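Local coordinates for antifungal protein GAFP-1 (Gastrodia elata, PDB 1XD5) that acts against fungi and belongs to the monocot mannose-binding lectins, so that it probably recognises mannose-bearing glycans, as a monomer, at residues G19-F23 with L33-N37; K48-V53 with Y65-I71. One frame throughout, in Å; residues are numbered along the deposited sequence.

Contact 1: residues G19-F23 with L33-N37; sequences GGYLF and LYDNN
Y21 and D35 stand next to each other on one face of an antiparallel strand pair, pointing the same way. Y21 CB lies 4.1 Å from Y34 O; from there chi1 (-52°) sets CG anti to the carbonyl carbon and carries the ring edge to D35. Y21 CD2 lies 4.0 Å from D35 OD1 and CE2 comes closer, to 3.6 Å, with this oxygen at the ring edge and in its plane, while the carboxylate itself is turned perpendicular to the ring. At the tip, Y21 OH reaches a water that donates to D35 OD2 at 2.7 Å; R91 forms a salt bridge with the same oxygen. The strands 21-25 and 31-35 are the middle pair of one of three four-stranded antiparallel sheets, which together make the beta-prism fold of bulb-type lectins. Between them L22 and Y34 form a hydrogen-bonded pair, Y34 N donating to L22 O at 2.7 Å. On the face of Y21 and D35, F23 presents its ring edge to L33, F23 CD1 lying 3.9 Å from L33 CB, and strand 84-87 packs on both residues. Where the strands end, G20 O accepts from N36 N at 2.8 Å and from a water that in turn accepts from N37 N.

Contact 2: residues K48-V53 with Y65-I71; sequences KASGCV and YSGSRAI
S66 OG donates to S50 O at 2.8 Å, tying a side chain at the end of strand 62-66 to the backbone of the loop that leads into strand 52-56. The donor lies 19° off the carbonyl plane. OG is anti to the backbone N (chi1 177°), which carries it across to this loop, and S66 CB lies 3.7 Å from both A49 CB and C52 SG. That sulfur forms the disulfide with C29, which ties the start of strand 52-56 to the loop between strands 21-25 and 31-35. I71 borders the same apolar patch: its CG1 approaches C52 SG at 4.0 Å, its CD1 reaches A49 CB, and its CG2 lies against CB of K48, whose amine end leads away.

Strands 52-56 and 62-66 form a beta hairpin within one of the three four-stranded sheets of the bulb-type lectin beta-prism, and a type II' turn from S66 to R69 leads on to strand 69-73. V53 and Y65 are a reciprocal hydrogen-bonded pair, V53 N donating to Y65 O at 2.8 Å and Y65 N to V53 O at 3.0 Å. Y65 O also receives a CA-H...O contact from C52, 3.2 Å from CA. On the face opposite C52 and S66, V53 CG2 rests against Y65 CB at 4.0 Å, while the phenol hydroxyl bonds to Q57. Beyond the strand ends a water bridges the two segments, donating to G51 O and accepting from G67 N. The R69 guanidinium has S66 O above one face, offset toward its rim, and A49 CB obliquely beside NH2.

Overall arrangement
Contact 1 and contact 2 both pair the middle strands of a four-stranded antiparallel sheet, in different sheets of the same prism, but contact 2 also takes in the outer strand 69-73 and the loop before strand 52-56; their centres are 23 Å apart and they do not touch. Contact 1 is partly buried: F23 and L33 face inward against strands 84-87 and 93-96, and a tyrosine and a charged aspartate finish the same face nearer the surface. Contact 2 is a surface contact, with less strand pairing, and a loop held by a serine hydroxyl and by aliphatic groups round a disulfide sulfur. Both have a water linking the backbones of their two segments beyond the paired strands.

Contact 1: residues G19-F23 with L33-N37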
# COMPACT_ATOMS: atom_id res chain seq x y z
N GLY A 19 5.58 13.70 4.82
CA GLY A 19 5.04 14.85 5.52
C GLY A 19 3.91 14.42 6.43
O GLY A 19 4.10 13.55 7.27
N GLY A 20 2.73 15.01 6.24
CA GLY A 20 1.56 14.69 7.03
C GLY A 20 0.75 13.50 6.51
O GLY A 20 -0.32 13.20 7.04
N TYR A 21 1.25 12.85 5.46
CA TYR A 21 0.57 11.69 4.89
C TYR A 21 1.14 10.40 5.44
O TYR A 21 2.36 10.21 5.52
CB TYR A 21 0.64 11.68 3.36
CG TYR A 21 0.19 12.96 2.69
CD1 TYR A 21 0.84 13.44 1.56
CD2 TYR A 21 -0.90 13.69 3.19
CE1 TYR A 21 0.43 14.62 0.94
CE2 TYR A 21 -1.31 14.87 2.58
CZ TYR A 21 -0.64 15.32 1.46
OH TYR A 21 -1.04 16.48 0.85
N LEU A 22 0.23 9.49 5.79
CA LEU A 22 0.61 8.23 6.40
C LEU A 22 -0.20 7.13 5.76
O LEU A 22 -1.43 7.16 5.79
CB LEU A 22 0.32 8.27 7.91
CG LEU A 22 0.73 7.06 8.75
CD1 LEU A 22 2.24 7.01 8.90
CD2 LEU A 22 0.06 7.15 10.11
N PHE A 23 0.49 6.14 5.18
CA PHE A 23 -0.17 4.99 4.57
C PHE A 23 0.27 3.79 5.38
O PHE A 23 1.43 3.37 5.31
CB PHE A 23 0.28 4.85 3.12
CG PHE A 23 -0.54 3.87 2.31
CD1 PHE A 23 -1.89 4.08 2.10
CD2 PHE A 23 0.06 2.76 1.72
CE1 PHE A 23 -2.64 3.20 1.33
CE2 PHE A 23 -0.69 1.87 0.96
CZ PHE A 23 -2.03 2.10 0.76
N LEU A 33 -4.99 5.28 4.41
CA LEU A 33 -4.29 6.53 4.15
C LEU A 33 -4.82 7.64 5.07
O LEU A 33 -6.01 7.97 5.03
CB LEU A 33 -4.43 6.93 2.67
CG LEU A 33 -3.69 8.19 2.23
CD1 LEU A 33 -2.19 8.12 2.46
CD2 LEU A 33 -3.97 8.47 0.78
N TYR A 34 -3.94 8.20 5.90
CA TYR A 34 -4.30 9.35 6.72
C TYR A 34 -3.71 10.63 6.17
O TYR A 34 -2.54 10.67 5.80
CB TYR A 34 -3.83 9.17 8.16
CG TYR A 34 -4.53 8.06 8.87
CD1 TYR A 34 -5.76 8.27 9.48
CD2 TYR A 34 -3.97 6.78 8.94
CE1 TYR A 34 -6.42 7.25 10.14
CE2 TYR A 34 -4.61 5.76 9.61
CZ TYR A 34 -5.85 6.00 10.20
OH TYR A 34 -6.51 5.00 10.87
N ASP A 35 -4.52 11.67 6.16
CA ASP A 35 -4.08 13.00 5.78
C ASP A 35 -4.12 13.84 7.05
O ASP A 35 -5.19 14.25 7.51
CB ASP A 35 -5.01 13.56 4.70
CG ASP A 35 -4.62 14.96 4.25
OD1 ASP A 35 -3.85 15.66 4.94
OD2 ASP A 35 -5.05 15.44 3.20
N ASN A 36 -2.95 14.05 7.65
CA ASN A 36 -2.87 14.71 8.95
C ASN A 36 -3.89 14.16 9.95
O ASN A 36 -4.73 14.91 10.47
CB ASN A 36 -2.97 16.23 8.77
CG ASN A 36 -1.81 16.77 7.96
OD1 ASN A 36 -1.85 16.80 6.73
ND2 ASN A 36 -0.75 17.14 8.65
N ASN A 37 -3.82 12.84 10.16
CA ASN A 37 -4.66 12.08 11.09
C ASN A 37 -6.11 11.84 10.68
O ASN A 37 -6.88 11.23 11.43
CB ASN A 37 -4.59 12.68 12.51
CG ASN A 37 -3.16 12.79 13.03
OD1 ASN A 37 -2.39 13.64 12.59
ND2 ASN A 37 -2.81 11.92 13.95
O HOH W 1 -1.49 11.43 9.22
O HOH W 2 -3.67 17.28 1.70

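Contact 2: residues K48-V53 with Y65-I71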
# COMPACT_ATOMS: atom_id res chain seq x y z
N LYS A 48 -10.97 -8.26 9.68
CA LYS A 48 -10.89 -9.51 8.90
C LYS A 48 -9.94 -10.51 9.54
O LYS A 48 -10.10 -11.72 9.39
CB LYS A 48 -10.46 -9.24 7.46
CG LYS A 48 -11.45 -8.43 6.64
CD LYS A 48 -12.73 -9.19 6.38
CE LYS A 48 -13.55 -8.48 5.31
NZ LYS A 48 -14.81 -9.22 5.02
N ALA A 49 -8.95 -9.97 10.24
CA ALA A 49 -7.96 -10.74 10.96
C ALA A 49 -7.16 -9.71 11.75
O ALA A 49 -7.53 -8.53 11.78
CB ALA A 49 -7.06 -11.50 9.99
N SER A 50 -6.06 -10.13 12.37
CA SER A 50 -5.17 -9.20 13.05
C SER A 50 -3.71 -9.54 12.72
O SER A 50 -3.42 -10.59 12.14
CB SER A 50 -5.41 -9.21 14.56
OG SER A 50 -5.02 -10.45 15.12
N GLY A 51 -2.80 -8.63 13.06
CA GLY A 51 -1.39 -8.86 12.83
C GLY A 51 -1.06 -8.94 11.35
O GLY A 51 -0.22 -9.75 10.95
N CYS A 52 -1.71 -8.10 10.55
CA CYS A 52 -1.51 -8.12 9.11
C CYS A 52 -0.22 -7.48 8.66
O CYS A 52 0.33 -6.63 9.34
CB CYS A 52 -2.67 -7.44 8.38
SG CYS A 52 -4.08 -8.54 8.24
N VAL A 53 0.24 -7.91 7.49
CA VAL A 53 1.40 -7.32 6.85
C VAL A 53 1.01 -6.93 5.43
O VAL A 53 0.01 -7.42 4.90
CB VAL A 53 2.61 -8.29 6.88
CG1 VAL A 53 2.94 -8.68 8.33
CG2 VAL A 53 2.34 -9.54 6.06
N TYR A 65 -1.63 -9.73 3.97
CA TYR A 65 -1.64 -11.08 4.53
C TYR A 65 -1.73 -11.03 6.04
O TYR A 65 -1.21 -10.11 6.66
CB TYR A 65 -0.35 -11.84 4.18
CG TYR A 65 -0.23 -12.26 2.74
CD1 TYR A 65 -0.77 -13.46 2.29
CD2 TYR A 65 0.45 -11.46 1.82
CE1 TYR A 65 -0.65 -13.85 0.95
CE2 TYR A 65 0.58 -11.83 0.50
CZ TYR A 65 0.03 -13.01 0.06
OH TYR A 65 0.18 -13.34 -1.27
N SER A 66 -2.38 -12.04 6.62
CA SER A 66 -2.28 -12.28 8.05
C SER A 66 -1.68 -13.67 8.15
O SER A 66 -2.34 -14.66 7.84
CB SER A 66 -3.64 -12.22 8.74
OG SER A 66 -3.53 -12.53 10.12
N GLY A 67 -0.41 -13.75 8.54
CA GLY A 67 0.33 -15.00 8.42
C GLY A 67 0.31 -15.44 6.97
O GLY A 67 0.69 -14.68 6.08
N SER A 68 -0.18 -16.66 6.72
CA SER A 68 -0.25 -17.18 5.35
C SER A 68 -1.57 -16.89 4.62
O SER A 68 -1.70 -17.14 3.42
CB SER A 68 0.03 -18.69 5.34
OG SER A 68 -0.99 -19.39 6.04
N ARG A 69 -2.55 -16.35 5.34
CA ARG A 69 -3.87 -16.08 4.76
C ARG A 69 -3.91 -14.74 4.02
O ARG A 69 -3.53 -13.72 4.59
CB ARG A 69 -4.94 -16.08 5.86
CG ARG A 69 -5.07 -17.40 6.62
CD ARG A 69 -4.56 -17.34 8.06
NE ARG A 69 -5.26 -16.33 8.85
CZ ARG A 69 -4.91 -15.96 10.08
NH1 ARG A 69 -3.85 -16.50 10.67
NH2 ARG A 69 -5.62 -15.03 10.71
N ALA A 70 -4.36 -14.76 2.77
CA ALA A 70 -4.60 -13.55 1.99
C ALA A 70 -5.88 -12.87 2.45
O ALA A 70 -6.89 -13.54 2.68
CB ALA A 70 -4.70 -13.89 0.50
N ILE A 71 -5.83 -11.55 2.58
CA ILE A 71 -6.97 -10.78 3.09
C ILE A 71 -7.56 -9.86 2.02
O ILE A 71 -8.78 -9.68 1.95
CB ILE A 71 -6.56 -9.93 4.32
CG1 ILE A 71 -5.93 -10.79 5.44
CG2 ILE A 71 -7.74 -9.09 4.82
CD1 ILE A 71 -6.81 -11.92 6.00
O HOH W 3 -6.29 -13.42 12.88
O HOH W 4 1.20 -11.53 9.26